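Long-range contact in starch synthase I (PDB 4HLN), which belongs to the starch synthases, two-domain glycosyltransferases of the GT-B fold found in plants: residues V128-P136 with M162-N170. Numbering follows the deposited sequence.
Sequences VFVTGEAAP and MVVMPRYLN
At the edge of the Y168 ring, near its plane, lie G132 O and the carbonyl carbon of E133; A134 CB also touches Y168 CD2. P166 CB sits over one face of this ring, offset toward the rim. At the edge of the F129 ring, in plane, is M162 O. Strands 126-130 and 160-166 are parallel neighbours in the Rossmann-like N-terminal domain of a GT-B glycosyltransferase. With helix 150-156 between them in the chain, they form a beta-alpha-beta unit. F129 N donates to M162 O at 2.7 Å, and F129 O accepts from V164 N in a nearly straight bond (173°). T131 N then reaches V164 O at 3.1 Å. V128, M162 and V164 occupy one side of the sheet, where A246 and A249 of helix 235-252 touch V164 and M162. F129 and V163 lie on the other. The T131 and M165 side chains lie side by side, pointing the same way, with T131 CG2 3.4 Å from M165 CG. T131 OG1, anti to the backbone N (chi1 -178°), accepts from E133 N and forms an ST turn. M165 SD lies 3.9 Å from A135 CB. Y168 OH, also hydrogen-bonded to Y239 OH, donates to a lone pair of G132 O at 2.6 Å, in the carbonyl plane.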
loop_
_atom_site.group_PDB
_atom_site.type_symbol
_atom_site.label_atom_id
_atom_site.label_comp_id
_atom_site.label_asym_id
_atom_site.label_seq_id
_atom_site.Cartn_x
_atom_site.Cartn_y
_atom_site.Cartn_z
ATOM N N VAL A 128 3.866 4.303 -17.345
ATOM C CA VAL A 128 2.437 4.516 -17.487
ATOM C C VAL A 128 1.695 3.824 -16.353
ATOM O O VAL A 128 1.577 2.599 -16.331
ATOM C CB VAL A 128 1.915 3.993 -18.846
ATOM C CG1 VAL A 128 0.450 4.321 -19.008
ATOM C CG2 VAL A 128 2.728 4.572 -20.024
ATOM N N PHE A 129 1.217 4.611 -15.396
ATOM C CA PHE A 129 0.356 4.076 -14.341
ATOM C C PHE A 129 -1.051 3.897 -14.853
ATOM O O PHE A 129 -1.597 4.794 -15.477
ATOM C CB PHE A 129 0.335 5.001 -13.125
ATOM C CG PHE A 129 1.600 4.973 -12.336
ATOM C CD1 PHE A 129 1.718 4.161 -11.219
ATOM C CD2 PHE A 129 2.698 5.726 -12.742
ATOM C CE1 PHE A 129 2.905 4.124 -10.505
ATOM C CE2 PHE A 129 3.886 5.697 -12.034
ATOM C CZ PHE A 129 3.990 4.895 -10.909
ATOM N N VAL A 130 -1.639 2.734 -14.592
ATOM C CA VAL A 130 -3.052 2.522 -14.894
ATOM C C VAL A 130 -3.811 2.191 -13.604
ATOM O O VAL A 130 -3.390 1.337 -12.812
ATOM C CB VAL A 130 -3.249 1.439 -15.971
ATOM C CG1 VAL A 130 -4.716 1.389 -16.439
ATOM C CG2 VAL A 130 -2.308 1.701 -17.155
ATOM N N THR A 131 -4.927 2.872 -13.383
ATOM C CA THR A 131 -5.593 2.777 -12.092
ATOM C C THR A 131 -7.069 3.127 -12.171
ATOM O O THR A 131 -7.496 3.868 -13.050
ATOM C CB THR A 131 -4.906 3.689 -11.048
ATOM O OG1 THR A 131 -5.538 3.542 -9.767
ATOM C CG2 THR A 131 -4.966 5.135 -11.483
ATOM N N GLY A 132 -7.846 2.571 -11.247
ATOM C CA GLY A 132 -9.268 2.846 -11.174
ATOM C C GLY A 132 -9.557 3.934 -10.167
ATOM O O GLY A 132 -10.670 4.431 -10.097
ATOM N N GLU A 133 -8.540 4.292 -9.384
ATOM C CA GLU A 133 -8.632 5.369 -8.409
ATOM C C GLU A 133 -8.746 6.715 -9.085
ATOM O O GLU A 133 -8.275 6.895 -10.204
ATOM C CB GLU A 133 -7.379 5.406 -7.550
ATOM C CG GLU A 133 -7.378 4.476 -6.374
ATOM C CD GLU A 133 -6.195 4.747 -5.467
ATOM O OE1 GLU A 133 -5.894 3.888 -4.607
ATOM O OE2 GLU A 133 -5.568 5.824 -5.625
ATOM N N ALA A 134 -9.340 7.669 -8.383
ATOM C CA ALA A 134 -9.424 9.043 -8.861
ATOM C C ALA A 134 -8.223 9.893 -8.398
ATOM O O ALA A 134 -7.550 9.560 -7.412
ATOM C CB ALA A 134 -10.742 9.671 -8.430
ATOM N N ALA A 135 -7.974 10.991 -9.115
ATOM C CA ALA A 135 -6.745 11.779 -8.957
ATOM C C ALA A 135 -6.669 12.593 -7.673
ATOM O O ALA A 135 -7.596 13.331 -7.329
ATOM C CB ALA A 135 -6.514 12.688 -10.171
ATOM N N PRO A 136 -5.544 12.458 -6.966
ATOM C CA PRO A 136 -5.195 13.279 -5.807
ATOM C C PRO A 136 -5.707 14.728 -5.907
ATOM O O PRO A 136 -5.842 15.301 -6.996
ATOM C CB PRO A 136 -3.668 13.237 -5.834
ATOM C CG PRO A 136 -3.368 11.844 -6.354
ATOM C CD PRO A 136 -4.499 11.464 -7.274
ATOM N N MET A 162 3.094 8.920 -16.953
ATOM C CA MET A 162 1.686 9.071 -17.285
ATOM C C MET A 162 0.824 8.343 -16.259
ATOM O O MET A 162 1.197 7.278 -15.781
ATOM C CB MET A 162 1.414 8.539 -18.695
ATOM C CG MET A 162 -0.064 8.584 -19.110
ATOM S SD MET A 162 -0.427 8.008 -20.799
ATOM C CE MET A 162 0.650 9.065 -21.752
ATOM N N VAL A 163 -0.315 8.924 -15.896
ATOM C CA VAL A 163 -1.302 8.164 -15.133
ATOM C C VAL A 163 -2.632 8.183 -15.836
ATOM O O VAL A 163 -3.187 9.255 -16.089
ATOM C CB VAL A 163 -1.550 8.723 -13.747
ATOM C CG1 VAL A 163 -2.566 7.829 -13.030
ATOM C CG2 VAL A 163 -0.261 8.825 -12.975
ATOM N N VAL A 164 -3.146 6.990 -16.123
ATOM C CA VAL A 164 -4.414 6.822 -16.835
ATOM C C VAL A 164 -5.499 6.345 -15.873
ATOM O O VAL A 164 -5.305 5.375 -15.147
ATOM C CB VAL A 164 -4.268 5.804 -17.973
ATOM C CG1 VAL A 164 -5.561 5.687 -18.781
ATOM C CG2 VAL A 164 -3.128 6.195 -18.853
ATOM N N MET A 165 -6.633 7.041 -15.892
ATOM C CA MET A 165 -7.730 6.871 -14.939
ATOM C C MET A 165 -9.039 7.135 -15.628
ATOM O O MET A 165 -9.086 7.792 -16.661
ATOM C CB MET A 165 -7.677 7.940 -13.863
ATOM C CG MET A 165 -6.729 7.721 -12.755
ATOM S SD MET A 165 -6.363 9.379 -12.177
ATOM C CE MET A 165 -5.786 10.060 -13.736
ATOM N N PRO A 166 -10.126 6.673 -15.022
ATOM C CA PRO A 166 -11.428 7.067 -15.552
ATOM C C PRO A 166 -11.713 8.509 -15.193
ATOM O O PRO A 166 -11.268 9.007 -14.163
ATOM C CB PRO A 166 -12.397 6.136 -14.823
ATOM C CG PRO A 166 -11.525 4.969 -14.359
ATOM C CD PRO A 166 -10.233 5.609 -14.008
ATOM N N ARG A 167 -12.443 9.187 -16.059
ATOM C CA ARG A 167 -12.956 10.506 -15.735
ATOM C C ARG A 167 -14.323 10.291 -15.069
ATOM O O ARG A 167 -15.351 10.165 -15.734
ATOM C CB ARG A 167 -13.060 11.336 -17.011
ATOM C CG ARG A 167 -13.438 12.783 -16.836
ATOM C CD ARG A 167 -13.033 13.528 -18.094
ATOM N NE ARG A 167 -13.587 14.871 -18.197
ATOM C CZ ARG A 167 -14.715 15.167 -18.840
ATOM N NH1 ARG A 167 -15.422 14.212 -19.436
ATOM N NH2 ARG A 167 -15.137 16.423 -18.887
ATOM N N TYR A 168 -14.314 10.193 -13.745
ATOM C CA TYR A 168 -15.546 10.002 -12.988
ATOM C C TYR A 168 -16.327 11.312 -12.867
ATOM O O TYR A 168 -16.404 11.886 -11.794
ATOM C CB TYR A 168 -15.205 9.506 -11.594
ATOM C CG TYR A 168 -14.573 8.136 -11.559
ATOM C CD1 TYR A 168 -15.328 7.000 -11.829
ATOM C CD2 TYR A 168 -13.232 7.970 -11.223
ATOM C CE1 TYR A 168 -14.767 5.738 -11.777
ATOM C CE2 TYR A 168 -12.657 6.700 -11.175
ATOM C CZ TYR A 168 -13.436 5.588 -11.448
ATOM O OH TYR A 168 -12.902 4.318 -11.398
ATOM N N LEU A 169 -16.908 11.785 -13.965
ATOM C CA LEU A 169 -17.419 13.154 -14.007
ATOM C C LEU A 169 -18.740 13.342 -13.284
ATOM O O LEU A 169 -19.648 12.503 -13.335
ATOM C CB LEU A 169 -17.557 13.635 -15.450
ATOM C CG LEU A 169 -17.729 15.135 -15.682
ATOM C CD1 LEU A 169 -16.498 15.902 -15.234
ATOM C CD2 LEU A 169 -18.006 15.407 -17.146
ATOM N N ASN A 170 -18.832 14.473 -12.609
ATOM C CA ASN A 170 -20.060 14.893 -11.976
ATOM C C ASN A 170 -20.575 16.143 -12.688
ATOM O O ASN A 170 -20.475 17.244 -12.158
ATOM C CB ASN A 170 -19.784 15.187 -10.508
ATOM C CG ASN A 170 -21.024 15.580 -9.754
ATOM O OD1 ASN A 170 -22.134 15.151 -10.092
ATOM N ND2 ASN A 170 -20.848 16.412 -8.728
#